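Side-chain contact in DNA mismatch repair protein PMS1 (PDB 3H4L), which binds ATP through its N-terminal GHKL-type domain and probably acts in DNA mismatch repair as the yeast MutL-family protein Pms1: residues 352-355 with 356-360. Numbering follows the deposited sequence.
Sequences TTLS and DYYNR
L354 rests its branched end against two tyrosines three and four residues further along the helix. Its CG lies 3.9 Å from CE1 of Y358, the two side chains running alongside each other in the same direction, while CD1 reaches CD2 of Y357, also at 3.9 Å. The L354 side chain gets there because CG stands opposite the backbone N (chi1 -180°), beside its own carbonyl carbon. The tyrosines touch as well: CD2 of Y357 lies over one face of the Y358 ring, 4.0 Å above its plane and displaced toward the rim. Beneath these side chains runs the main-chain bonding of the helix, D356 N to T352 O at 2.9 Å and nearly straight (168°), then N359 N to S355 O at 2.9 Å.

Further out, both phenol groups are tied to the neighbouring sheet, Y357 OH to the carbonyl of E231 and Y358 OH to that of S269. Both tyrosine side chains touch I268, the Y358 ring also meets F308 with the planes at about 45°, and T353 packs on L234 and L236. This is the amphipathic helix 343-362 laid against strands 229-237 and 261-269, alpha-on-beta packing within the S5-like domain of a MutL-family protein.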
loop_
_atom_site.group_PDB
_atom_site.type_symbol
_atom_site.label_atom_id
_atom_site.label_comp_id
_atom_site.label_asym_id
_atom_site.label_seq_id
_atom_site.Cartn_x
_atom_site.Cartn_y
_atom_site.Cartn_z
ATOM N N THR B 352 -29.213 27.738 -3.796
ATOM C CA THR B 352 -29.175 29.046 -3.153
ATOM C C THR B 352 -28.629 28.960 -1.729
ATOM O O THR B 352 -27.945 29.873 -1.274
ATOM C CB THR B 352 -30.581 29.716 -3.122
ATOM O OG1 THR B 352 -31.378 29.149 -2.070
ATOM C CG2 THR B 352 -31.294 29.510 -4.458
ATOM N N THR B 353 -28.931 27.861 -1.035
ATOM C CA THR B 353 -28.469 27.661 0.343
ATOM C C THR B 353 -26.950 27.549 0.408
ATOM O O THR B 353 -26.319 28.058 1.339
ATOM C CB THR B 353 -29.076 26.387 0.983
ATOM O OG1 THR B 353 -30.476 26.581 1.227
ATOM C CG2 THR B 353 -28.387 26.081 2.303
ATOM N N LEU B 354 -26.368 26.875 -0.577
ATOM C CA LEU B 354 -24.924 26.720 -0.625
ATOM C C LEU B 354 -24.328 28.060 -1.042
ATOM O O LEU B 354 -23.428 28.584 -0.388
ATOM C CB LEU B 354 -24.532 25.633 -1.634
ATOM C CG LEU B 354 -23.023 25.402 -1.747
ATOM C CD1 LEU B 354 -22.507 24.849 -0.428
ATOM C CD2 LEU B 354 -22.717 24.446 -2.886
ATOM N N SER B 355 -24.852 28.608 -2.135
ATOM C CA SER B 355 -24.395 29.890 -2.657
ATOM C C SER B 355 -24.287 30.911 -1.529
ATOM O O SER B 355 -23.236 31.521 -1.324
ATOM C CB SER B 355 -25.374 30.401 -3.721
ATOM O OG SER B 355 -24.921 31.617 -4.295
ATOM N N ASP B 356 -25.377 31.084 -0.792
ATOM C CA ASP B 356 -25.394 32.028 0.310
ATOM C C ASP B 356 -24.456 31.587 1.436
ATOM O O ASP B 356 -24.095 32.391 2.294
ATOM C CB ASP B 356 -26.829 32.207 0.820
ATOM C CG ASP B 356 -27.010 31.723 2.240
ATOM O OD1 ASP B 356 -26.600 30.579 2.543
ATOM O OD2 ASP B 356 -27.573 32.490 3.050
ATOM N N TYR B 357 -24.074 30.311 1.441
ATOM C CA TYR B 357 -23.149 29.792 2.450
ATOM C C TYR B 357 -21.760 30.300 2.086
ATOM O O TYR B 357 -20.961 30.649 2.959
ATOM C CB TYR B 357 -23.139 28.258 2.452
ATOM C CG TYR B 357 -21.854 27.634 2.986
ATOM C CD1 TYR B 357 -21.682 27.394 4.351
ATOM C CD2 TYR B 357 -20.806 27.294 2.120
ATOM C CE1 TYR B 357 -20.507 26.831 4.842
ATOM C CE2 TYR B 357 -19.626 26.732 2.603
ATOM C CZ TYR B 357 -19.484 26.502 3.968
ATOM O OH TYR B 357 -18.326 25.929 4.462
ATOM N N TYR B 358 -21.474 30.321 0.787
ATOM C CA TYR B 358 -20.187 30.801 0.305
ATOM C C TYR B 358 -20.102 32.322 0.455
ATOM O O TYR B 358 -19.066 32.844 0.863
ATOM C CB TYR B 358 -19.971 30.384 -1.155
ATOM C CG TYR B 358 -19.358 29.003 -1.311
ATOM C CD1 TYR B 358 -19.961 28.029 -2.118
ATOM C CD2 TYR B 358 -18.162 28.677 -0.667
ATOM C CE1 TYR B 358 -19.383 26.768 -2.281
ATOM C CE2 TYR B 358 -17.574 27.424 -0.823
ATOM C CZ TYR B 358 -18.187 26.474 -1.631
ATOM O OH TYR B 358 -17.587 25.246 -1.800
ATOM N N ASN B 359 -21.188 33.029 0.137
ATOM C CA ASN B 359 -21.214 34.491 0.278
ATOM C C ASN B 359 -20.833 34.854 1.708
ATOM O O ASN B 359 -20.067 35.787 1.942
ATOM C CB ASN B 359 -22.610 35.056 -0.013
ATOM C CG ASN B 359 -22.826 35.371 -1.481
ATOM O OD1 ASN B 359 -22.020 36.066 -2.101
ATOM N ND2 ASN B 359 -23.926 34.875 -2.040
ATOM N N ARG B 360 -21.382 34.106 2.659
ATOM C CA ARG B 360 -21.100 34.329 4.072
ATOM C C ARG B 360 -19.659 33.969 4.422
ATOM O O ARG B 360 -19.113 34.434 5.424
ATOM C CB ARG B 360 -22.055 33.506 4.941
ATOM C CG ARG B 360 -23.488 34.011 4.934
ATOM C CD ARG B 360 -24.296 33.442 6.095
ATOM N NE ARG B 360 -25.539 34.187 6.283
ATOM C CZ ARG B 360 -26.379 34.010 7.297
ATOM N NH1 ARG B 360 -26.118 33.103 8.230
ATOM N NH2 ARG B 360 -27.480 34.749 7.383
#